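Local coordinates for protein monopolin complex subunit CSM1 (Candida glabrata, PDB 6MJC) that serves as a subunit of the monopolin complex and binds a peptide of the kinetochore protein Dsn1, consistent with a role in recruiting monopolin to kinetochores, at residues A[9-13]-A[31-35]; A[45-51]-A[64-70]; A[85-90]-A[107-112]. All coordinates share one frame; numbering follows the deposited sequence.

Contact 1 (A[9-13]-A[31-35]); sequences IKDLF and LWFDT
The rings of Phe13 and Phe33 meet obliquely, their planes at 48° and their centroids 5.7 Å apart. Phe13 brings CD2 and CE2 to the rim of the Phe33 ring, close to its plane, and CD2 comes to 3.6 Å from CE2 of Phe33. At the edge of the Phe13 ring, near its plane, stands the methyl CG2 of Thr35, 4.4 Å from CE2. On another side of the Phe33 ring the aliphatic part of Lys10 runs past in the opposite direction, its CG oblique to the ring and 3.7 Å from CE1. The Phe33 ring is thus wedged between a lysine and a phenylalanine three residues apart, almost one turn of helix 5-13. Phe33 already points at the helix from the strand; its chi1 of 50°, with CG between the backbone N and the carbonyl carbon, sets where the ring lies between the two.

Here the helix packs on one face of the antiparallel sheet, nearly parallel to strand 30-37: the short axes make an angle of 11° and approach to 10.5 Å, a spacing filled by side chains. Leu31, Phe33 and Thr35, alternate residues, all point at the helix, while Trp32 points to the other face, where it packs on the bound peptide.

Lys10 suits the margin of this buried layer because its chain is greasy up to its charged end. CD is modelled 3.4 Å from CD2 of Leu31, but the lysine is poorly ordered and this closeness is doubtful. As modelled, NZ makes a long salt bridge to OD1 of neighbouring Asp11.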
loop_
_atom_site.group_PDB
_atom_site.type_symbol
_atom_site.label_atom_id
_atom_site.label_comp_id
_atom_site.label_asym_id
_atom_site.label_seq_id
_atom_site.Cartn_x
_atom_site.Cartn_y
_atom_site.Cartn_z
ATOM N N ILE A 9 11.068 0.311 -8.810
ATOM C CA ILE A 9 10.567 0.888 -7.561
ATOM C C ILE A 9 10.114 -0.206 -6.609
ATOM O O ILE A 9 10.394 -0.151 -5.403
ATOM C CB ILE A 9 9.456 1.921 -7.843
ATOM C CG1 ILE A 9 10.126 3.080 -8.595
ATOM C CG2 ILE A 9 8.789 2.310 -6.574
ATOM C CD1 ILE A 9 9.572 4.427 -8.275
ATOM N N LYS A 10 9.351 -1.176 -7.116
ATOM C CA LYS A 10 8.912 -2.303 -6.299
ATOM C C LYS A 10 10.099 -3.013 -5.656
ATOM O O LYS A 10 10.100 -3.279 -4.446
ATOM C CB LYS A 10 8.109 -3.297 -7.147
ATOM C CG LYS A 10 7.793 -4.619 -6.441
ATOM C CD LYS A 10 7.974 -5.814 -7.373
ATOM C CE LYS A 10 8.149 -7.115 -6.593
ATOM N NZ LYS A 10 8.494 -8.259 -7.497
ATOM N N ASP A 11 11.096 -3.368 -6.471
ATOM C CA ASP A 11 12.248 -4.128 -5.977
ATOM C C ASP A 11 12.935 -3.407 -4.824
ATOM O O ASP A 11 13.426 -4.033 -3.879
ATOM C CB ASP A 11 13.246 -4.364 -7.112
ATOM C CG ASP A 11 12.786 -5.415 -8.071
ATOM O OD1 ASP A 11 11.732 -6.022 -7.792
ATOM O OD2 ASP A 11 13.472 -5.624 -9.096
ATOM N N LEU A 12 13.050 -2.092 -4.920
ATOM C CA LEU A 12 13.623 -1.352 -3.814
ATOM C C LEU A 12 12.646 -1.279 -2.648
ATOM O O LEU A 12 13.057 -1.396 -1.492
ATOM C CB LEU A 12 14.049 0.027 -4.295
ATOM C CG LEU A 12 15.041 -0.022 -5.477
ATOM C CD1 LEU A 12 15.383 1.498 -5.696
ATOM C CD2 LEU A 12 16.252 -0.892 -5.369
ATOM N N PHE A 13 11.342 -1.138 -2.922
ATOM C CA PHE A 13 10.378 -1.016 -1.828
ATOM C C PHE A 13 10.405 -2.247 -0.923
ATOM O O PHE A 13 10.341 -2.123 0.314
ATOM C CB PHE A 13 8.964 -0.784 -2.365
ATOM C CG PHE A 13 7.990 -0.356 -1.295
ATOM C CD1 PHE A 13 7.850 0.967 -0.965
ATOM C CD2 PHE A 13 7.272 -1.282 -0.595
ATOM C CE1 PHE A 13 7.010 1.368 0.016
ATOM C CE2 PHE A 13 6.417 -0.903 0.408
ATOM C CZ PHE A 13 6.281 0.439 0.720
ATOM N N LEU A 31 1.338 -3.551 -11.279
ATOM C CA LEU A 31 2.112 -4.437 -10.423
ATOM C C LEU A 31 1.661 -4.224 -8.999
ATOM O O LEU A 31 1.607 -3.078 -8.539
ATOM C CB LEU A 31 3.611 -4.154 -10.566
ATOM C CG LEU A 31 4.481 -4.879 -9.550
ATOM C CD1 LEU A 31 4.413 -6.371 -9.702
ATOM C CD2 LEU A 31 5.936 -4.381 -9.692
ATOM N N TRP A 32 1.273 -5.318 -8.328
ATOM C CA TRP A 32 0.630 -5.270 -7.032
ATOM C C TRP A 32 1.366 -6.157 -6.058
ATOM O O TRP A 32 1.870 -7.218 -6.431
ATOM C CB TRP A 32 -0.863 -5.735 -7.098
ATOM C CG TRP A 32 -1.708 -4.860 -7.935
ATOM C CD1 TRP A 32 -1.751 -4.817 -9.314
ATOM C CD2 TRP A 32 -2.607 -3.880 -7.473
ATOM N NE1 TRP A 32 -2.650 -3.879 -9.724
ATOM C CE2 TRP A 32 -3.191 -3.276 -8.617
ATOM C CE3 TRP A 32 -2.968 -3.421 -6.203
ATOM C CZ2 TRP A 32 -4.152 -2.269 -8.524
ATOM C CZ3 TRP A 32 -3.923 -2.408 -6.114
ATOM C CH2 TRP A 32 -4.495 -1.842 -7.266
ATOM N N PHE A 33 1.396 -5.748 -4.780
ATOM C CA PHE A 33 1.948 -6.668 -3.796
ATOM C C PHE A 33 1.407 -6.434 -2.401
ATOM O O PHE A 33 1.048 -5.318 -2.038
ATOM C CB PHE A 33 3.456 -6.609 -3.727
ATOM C CG PHE A 33 4.015 -5.245 -3.586
ATOM C CD1 PHE A 33 4.273 -4.499 -4.716
ATOM C CD2 PHE A 33 4.330 -4.715 -2.354
ATOM C CE1 PHE A 33 4.818 -3.250 -4.631
ATOM C CE2 PHE A 33 4.910 -3.448 -2.256
ATOM C CZ PHE A 33 5.142 -2.715 -3.396
ATOM N N ASP A 34 1.347 -7.517 -1.632
ATOM C CA ASP A 34 0.858 -7.472 -0.260
ATOM C C ASP A 34 2.058 -7.198 0.630
ATOM O O ASP A 34 3.137 -7.749 0.401
ATOM C CB ASP A 34 0.235 -8.793 0.167
ATOM C CG ASP A 34 -1.215 -8.895 -0.192
ATOM O OD1 ASP A 34 -1.732 -8.024 -0.916
ATOM O OD2 ASP A 34 -1.843 -9.864 0.266
ATOM N N THR A 35 1.866 -6.373 1.650
ATOM C CA THR A 35 2.961 -5.907 2.485
ATOM C C THR A 35 2.511 -5.963 3.935
ATOM O O THR A 35 1.339 -5.714 4.247
ATOM C CB THR A 35 3.334 -4.451 2.174
ATOM O OG1 THR A 35 3.473 -4.273 0.767
ATOM C CG2 THR A 35 4.641 -4.085 2.842
#

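Contact 2 (A[45-51]-A[64-70]); sequences DYKLGFV and EVIYVPL
Strands 45-51 and 64-69 run antiparallel, their short axes at 161° and 4.5 Å apart, as a beta hairpin. Lys47 with Val68, Gly49 with Ile66 and Val51 with Glu64 are hydrogen-bonded pairs, each closed by two backbone bonds. Leu70 N adds a bond to Asp45 O from above the carbonyl plane, and a water joins Asp45 N to Leu70 O. Without a side chain, Gly49 lets Trp32 of the next strand pack on its CA.

The non-hydrogen-bonded pairs turn aliphatic and aromatic side chains to the helix-covered face. Phe50 and Val65 lie side by side, CE1 to CG2 3.6 Å. Leu48 puts CD2 at the edge of the Tyr67 ring. The side chains of Tyr46 and Tyr67 cross at about a right angle, CB of Tyr46 3.5 Å from CE1 of Tyr67, but their rings meet obliquely, planes at 46°; the hydroxyls bond to Gln37 and Leu90.

On the other face, CG2 of Val51 meets CG1 of Ile66, and both pack on the bound peptide. Lys47, bonded to Tyr25 OH, and Glu64, bonded to Ser95, each make a long, weak ion pair with it. This is consistent with a peptide bearing both apolar and charged side chains.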
loop_
_atom_site.group_PDB
_atom_site.type_symbol
_atom_site.label_atom_id
_atom_site.label_comp_id
_atom_site.label_asym_id
_atom_site.label_seq_id
_atom_site.Cartn_x
_atom_site.Cartn_y
_atom_site.Cartn_z
ATOM N N ASP A 45 -0.959 -4.460 7.807
ATOM C CA ASP A 45 -0.928 -5.121 6.522
ATOM C C ASP A 45 -1.645 -4.255 5.499
ATOM O O ASP A 45 -2.708 -3.666 5.767
ATOM C CB ASP A 45 -1.555 -6.524 6.576
ATOM C CG ASP A 45 -0.656 -7.556 7.226
ATOM O OD1 ASP A 45 0.240 -8.109 6.558
ATOM O OD2 ASP A 45 -0.867 -7.841 8.410
ATOM N N TYR A 46 -1.060 -4.175 4.319
ATOM C CA TYR A 46 -1.667 -3.419 3.228
ATOM C C TYR A 46 -1.166 -3.958 1.903
ATOM O O TYR A 46 -0.140 -4.641 1.821
ATOM C CB TYR A 46 -1.378 -1.909 3.348
ATOM C CG TYR A 46 0.090 -1.495 3.373
ATOM C CD1 TYR A 46 0.748 -1.182 2.194
ATOM C CD2 TYR A 46 0.786 -1.380 4.556
ATOM C CE1 TYR A 46 2.112 -0.785 2.196
ATOM C CE2 TYR A 46 2.152 -0.992 4.572
ATOM C CZ TYR A 46 2.788 -0.688 3.396
ATOM O OH TYR A 46 4.114 -0.276 3.378
ATOM N N LYS A 47 -1.880 -3.598 0.855
ATOM C CA LYS A 47 -1.514 -3.918 -0.520
ATOM C C LYS A 47 -1.193 -2.612 -1.226
ATOM O O LYS A 47 -1.898 -1.626 -1.025
ATOM C CB LYS A 47 -2.705 -4.636 -1.165
ATOM C CG LYS A 47 -2.511 -5.170 -2.548
ATOM C CD LYS A 47 -3.877 -5.807 -2.932
ATOM C CE LYS A 47 -3.850 -6.247 -4.353
ATOM N NZ LYS A 47 -5.179 -6.740 -4.716
ATOM N N LEU A 48 -0.093 -2.580 -1.987
ATOM C CA LEU A 48 0.240 -1.460 -2.861
ATOM C C LEU A 48 0.040 -1.891 -4.305
ATOM O O LEU A 48 0.449 -2.989 -4.706
ATOM C CB LEU A 48 1.690 -1.004 -2.676
ATOM C CG LEU A 48 2.002 -0.249 -1.383
ATOM C CD1 LEU A 48 3.388 0.247 -1.484
ATOM C CD2 LEU A 48 1.015 0.890 -1.116
ATOM N N GLY A 49 -0.518 -0.998 -5.090
ATOM C CA GLY A 49 -0.569 -1.165 -6.521
ATOM C C GLY A 49 0.162 -0.062 -7.247
ATOM O O GLY A 49 -0.045 1.115 -6.958
ATOM N N PHE A 50 1.029 -0.436 -8.167
ATOM C CA PHE A 50 1.716 0.502 -9.044
ATOM C C PHE A 50 1.068 0.345 -10.417
ATOM O O PHE A 50 1.355 -0.612 -11.143
ATOM C CB PHE A 50 3.224 0.241 -9.060
ATOM C CG PHE A 50 3.905 0.521 -7.737
ATOM C CD1 PHE A 50 4.246 1.806 -7.363
ATOM C CD2 PHE A 50 4.187 -0.504 -6.865
ATOM C CE1 PHE A 50 4.866 2.049 -6.143
ATOM C CE2 PHE A 50 4.809 -0.262 -5.653
ATOM C CZ PHE A 50 5.148 1.016 -5.296
ATOM N N VAL A 51 0.282 1.336 -10.805
ATOM C CA VAL A 51 -0.665 1.222 -11.898
ATOM C C VAL A 51 -0.241 2.159 -13.007
ATOM O O VAL A 51 0.006 3.349 -12.772
ATOM C CB VAL A 51 -2.105 1.526 -11.415
ATOM C CG1 VAL A 51 -3.042 1.603 -12.590
ATOM C CG2 VAL A 51 -2.531 0.506 -10.446
ATOM N N GLU A 64 0.342 5.825 -10.985
ATOM C CA GLU A 64 -0.122 6.172 -9.649
ATOM C C GLU A 64 0.101 4.998 -8.702
ATOM O O GLU A 64 0.258 3.847 -9.128
ATOM C CB GLU A 64 -1.625 6.549 -9.671
ATOM C CG GLU A 64 -2.573 5.373 -9.841
ATOM C CD GLU A 64 -4.064 5.794 -9.854
ATOM O OE1 GLU A 64 -4.404 6.908 -9.377
ATOM O OE2 GLU A 64 -4.888 4.994 -10.345
ATOM N N VAL A 65 0.097 5.292 -7.407
ATOM C CA VAL A 65 0.123 4.249 -6.390
ATOM C C VAL A 65 -1.263 4.092 -5.771
ATOM O O VAL A 65 -1.919 5.071 -5.389
ATOM C CB VAL A 65 1.150 4.547 -5.291
ATOM C CG1 VAL A 65 1.192 3.380 -4.313
ATOM C CG2 VAL A 65 2.558 4.764 -5.831
ATOM N N ILE A 66 -1.696 2.850 -5.643
ATOM C CA ILE A 66 -2.940 2.507 -4.944
ATOM C C ILE A 66 -2.554 1.846 -3.617
ATOM O O ILE A 66 -1.837 0.847 -3.605
ATOM C CB ILE A 66 -3.847 1.566 -5.769
ATOM C CG1 ILE A 66 -4.152 2.107 -7.179
ATOM C CG2 ILE A 66 -5.160 1.250 -4.953
ATOM C CD1 ILE A 66 -4.904 3.442 -7.328
ATOM N N TYR A 67 -3.152 2.312 -2.516
ATOM C CA TYR A 67 -2.923 1.772 -1.178
ATOM C C TYR A 67 -4.217 1.167 -0.682
ATOM O O TYR A 67 -5.243 1.834 -0.687
ATOM C CB TYR A 67 -2.468 2.858 -0.182
ATOM C CG TYR A 67 -2.663 2.535 1.311
ATOM C CD1 TYR A 67 -1.704 1.832 2.029
ATOM C CD2 TYR A 67 -3.756 2.996 1.997
ATOM C CE1 TYR A 67 -1.870 1.583 3.380
ATOM C CE2 TYR A 67 -3.920 2.736 3.378
ATOM C CZ TYR A 67 -2.994 1.992 4.036
ATOM O OH TYR A 67 -3.103 1.742 5.380
ATOM N N VAL A 68 -4.172 -0.091 -0.266
ATOM C CA VAL A 68 -5.368 -0.804 0.194
ATOM C C VAL A 68 -5.115 -1.334 1.601
ATOM O O VAL A 68 -4.291 -2.243 1.792
ATOM C CB VAL A 68 -5.707 -1.980 -0.732
ATOM C CG1 VAL A 68 -7.061 -2.651 -0.278
ATOM C CG2 VAL A 68 -5.809 -1.576 -2.148
ATOM N N PRO A 69 -5.749 -0.800 2.637
ATOM C CA PRO A 69 -5.522 -1.360 3.973
ATOM C C PRO A 69 -6.183 -2.730 4.119
ATOM O O PRO A 69 -7.313 -2.927 3.693
ATOM C CB PRO A 69 -6.157 -0.310 4.889
ATOM C CG PRO A 69 -7.246 0.299 4.091
ATOM C CD PRO A 69 -6.749 0.283 2.636
ATOM N N LEU A 70 -5.473 -3.677 4.721
ATOM C CA LEU A 70 -5.990 -5.033 4.916
ATOM C C LEU A 70 -6.345 -5.207 6.392
ATOM O O LEU A 70 -5.539 -5.637 7.221
ATOM C CB LEU A 70 -4.964 -6.034 4.418
ATOM C CG LEU A 70 -4.533 -5.877 2.968
ATOM C CD1 LEU A 70 -3.329 -6.844 2.631
ATOM C CD2 LEU A 70 -5.661 -6.050 1.986
HETATM O O HOH W 1 -3.756 -4.262 8.832
#

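Contact 3 (A[85-90]-A[107-112]); sequences KLPDYL and KMSKSL
Lys85, the last residue of helix 76-85, reaches along the end of helix 101-113. Its CB lies 3.5 Å from the carbonyl O of Ser111, and CD passes the same oxygen. A bend at chi3 (-86°) then turns the chain, CE approaches the O of Leu112, and NZ donates a hydrogen bond of 3.0 Å to that oxygen, tilted 30° from the carbonyl plane. NZ also makes a weak bond to Asn41 O. A lysine suits this place: its carbons pass Ser111 O and its ammonium group meets the carbonyl of Leu112 near the C-terminal end of the helix.

Leu86, the first residue to leave helical geometry, turns inward. CD2 is modelled 3.3 Å from CB of Ser111, closer than usual and so doubtful in detail, and also touches CD2 of Leu112, while CD1 lies against SD of Met108. Met108, flexible and bent at chi2 and chi3, carries CE on to CD1 of Leu90, 4.1 Å away, and reaches Met44 and Tyr46 of strand 44-52. Ser111 is small enough for close approach by the loop, and its OG bonds back to Lys107 O at 2.7 Å; that oxygen also receives Ser111 N, from the opposite face of its plane.

Farther along, CB of Pro87 lies over one face of the Tyr89 ring, toward its rim, and the hydroxyl of Tyr89 lies 3.4 Å from CE of Lys107, whose folded chain crosses the tyrosine at about a right angle. The contact joins the loop that follows helix 76-85, with its 3-10 segment 88-90, to the C-terminal helix.

Leucine and methionine make its buried side, whereas the lysines supply its charged ends: the Lys85 ammonium would probably offset the partial negative charge of the helix end, and Lys107 forms a weak, long ion pair with the bound peptide.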
loop_
_atom_site.group_PDB
_atom_site.type_symbol
_atom_site.label_atom_id
_atom_site.label_comp_id
_atom_site.label_asym_id
_atom_site.label_seq_id
_atom_site.Cartn_x
_atom_site.Cartn_y
_atom_site.Cartn_z
ATOM N N LYS A 85 -3.335 5.176 16.687
ATOM C CA LYS A 85 -1.993 5.603 16.317
ATOM C C LYS A 85 -1.972 6.190 14.921
ATOM O O LYS A 85 -1.213 7.129 14.659
ATOM C CB LYS A 85 -1.002 4.427 16.385
ATOM C CG LYS A 85 -0.790 3.872 17.789
ATOM C CD LYS A 85 0.543 3.132 17.960
ATOM C CE LYS A 85 0.463 1.674 17.561
ATOM N NZ LYS A 85 1.722 0.945 17.887
ATOM N N LEU A 86 -2.827 5.624 13.980
ATOM C CA LEU A 86 -2.694 6.091 12.616
ATOM C C LEU A 86 -3.799 7.080 12.249
ATOM O O LEU A 86 -4.908 7.025 12.788
ATOM C CB LEU A 86 -2.754 4.936 11.611
ATOM C CG LEU A 86 -1.989 3.641 11.889
ATOM C CD1 LEU A 86 -2.029 2.811 10.571
ATOM C CD2 LEU A 86 -0.647 3.700 12.409
ATOM N N PRO A 87 -3.534 7.924 11.253
ATOM C CA PRO A 87 -4.561 8.852 10.788
ATOM C C PRO A 87 -5.705 8.120 10.094
ATOM O O PRO A 87 -5.546 7.027 9.552
ATOM C CB PRO A 87 -3.811 9.787 9.828
ATOM C CG PRO A 87 -2.516 9.099 9.514
ATOM C CD PRO A 87 -2.212 8.175 10.641
ATOM N N ASP A 88 -6.892 8.728 10.169
ATOM C CA ASP A 88 -8.098 8.100 9.594
ATOM C C ASP A 88 -7.891 7.653 8.148
ATOM O O ASP A 88 -8.440 6.627 7.705
ATOM C CB ASP A 88 -9.283 9.082 9.609
ATOM C CG ASP A 88 -9.820 9.368 10.999
ATOM O OD1 ASP A 88 -9.372 8.703 11.951
ATOM O OD2 ASP A 88 -10.699 10.258 11.135
ATOM N N TYR A 89 -7.133 8.426 7.371
ATOM C CA TYR A 89 -7.050 8.082 5.949
ATOM C C TYR A 89 -6.305 6.795 5.679
ATOM O O TYR A 89 -6.478 6.209 4.589
ATOM C CB TYR A 89 -6.433 9.224 5.167
ATOM C CG TYR A 89 -5.103 9.707 5.638
ATOM C CD1 TYR A 89 -3.950 8.984 5.402
ATOM C CD2 TYR A 89 -4.993 10.919 6.294
ATOM C CE1 TYR A 89 -2.702 9.449 5.844
ATOM C CE2 TYR A 89 -3.740 11.410 6.700
ATOM C CZ TYR A 89 -2.619 10.667 6.487
ATOM O OH TYR A 89 -1.420 11.159 6.936
ATOM N N LEU A 90 -5.520 6.316 6.637
ATOM C CA LEU A 90 -4.850 5.050 6.420
ATOM C C LEU A 90 -5.752 3.840 6.665
ATOM O O LEU A 90 -5.272 2.711 6.570
ATOM C CB LEU A 90 -3.596 4.956 7.289
ATOM C CG LEU A 90 -2.437 5.890 6.929
ATOM C CD1 LEU A 90 -1.263 5.649 7.833
ATOM C CD2 LEU A 90 -2.057 5.669 5.454
ATOM N N LYS A 107 5.299 8.314 6.950
ATOM C CA LYS A 107 4.090 8.470 7.770
ATOM C C LYS A 107 3.674 7.144 8.386
ATOM O O LYS A 107 3.386 7.053 9.594
ATOM C CB LYS A 107 2.956 9.026 6.908
ATOM C CG LYS A 107 1.575 9.155 7.576
ATOM C CD LYS A 107 1.616 10.074 8.767
ATOM C CE LYS A 107 1.599 11.524 8.362
ATOM N NZ LYS A 107 1.366 12.378 9.566
ATOM N N MET A 108 3.654 6.089 7.575
ATOM C CA MET A 108 3.266 4.781 8.106
ATOM C C MET A 108 4.253 4.320 9.166
ATOM O O MET A 108 3.857 3.827 10.228
ATOM C CB MET A 108 3.167 3.741 6.991
ATOM C CG MET A 108 2.786 2.347 7.476
ATOM S SD MET A 108 1.089 2.182 7.973
ATOM C CE MET A 108 0.325 2.196 6.353
ATOM N N SER A 109 5.552 4.487 8.906
ATOM C CA SER A 109 6.547 3.973 9.820
ATOM C C SER A 109 6.490 4.726 11.139
ATOM O O SER A 109 6.542 4.119 12.213
ATOM C CB SER A 109 7.929 4.073 9.170
ATOM O OG SER A 109 8.873 3.394 9.977
ATOM N N LYS A 110 6.313 6.040 11.083
ATOM C CA LYS A 110 6.276 6.815 12.311
ATOM C C LYS A 110 4.996 6.547 13.083
ATOM O O LYS A 110 5.013 6.494 14.316
ATOM C CB LYS A 110 6.388 8.299 12.002
ATOM C CG LYS A 110 7.801 8.749 11.597
ATOM C CD LYS A 110 7.874 10.265 11.415
ATOM C CE LYS A 110 9.301 10.712 11.063
ATOM N NZ LYS A 110 9.383 12.158 10.700
ATOM N N SER A 111 3.875 6.416 12.375
ATOM C CA SER A 111 2.600 6.175 13.038
ATOM C C SER A 111 2.638 4.858 13.793
ATOM O O SER A 111 2.174 4.781 14.937
ATOM C CB SER A 111 1.464 6.196 12.024
ATOM O OG SER A 111 1.414 7.435 11.330
ATOM N N LEU A 112 3.224 3.819 13.191
ATOM C CA LEU A 112 3.271 2.525 13.873
ATOM C C LEU A 112 4.171 2.553 15.094
ATOM O O LEU A 112 3.934 1.779 16.023
ATOM C CB LEU A 112 3.741 1.409 12.941
ATOM C CG LEU A 112 2.824 1.129 11.774
ATOM C CD1 LEU A 112 3.460 0.258 10.691
ATOM C CD2 LEU A 112 1.554 0.441 12.311
#

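How the contacts relate
Contacts 1 and 2 share one antiparallel sheet, in which strands 30-37 and 44-52 are neighbours. Their centres lie 9 Å apart, and they join through probable backbone hydrogen bonds, Thr35 N to Tyr46 O and Leu31 O to Phe50 N, both 2.7 Å. Contact 3, 15 Å from contact 2 between centres, meets it where Tyr67 OH lies 2.7 Å from Leu90 O; CE of Met108 also packs on Tyr46 and Tyr67. Contacts 1 and 3, centres 19 Å apart, lie on opposite sides of the chain's centre and do not touch. The peptide lies on the sheet face away from helix 5-13, where Trp32 of strand 30-37 meets it, beside residues of contact 2, and it also reaches Tyr89 of contact 3.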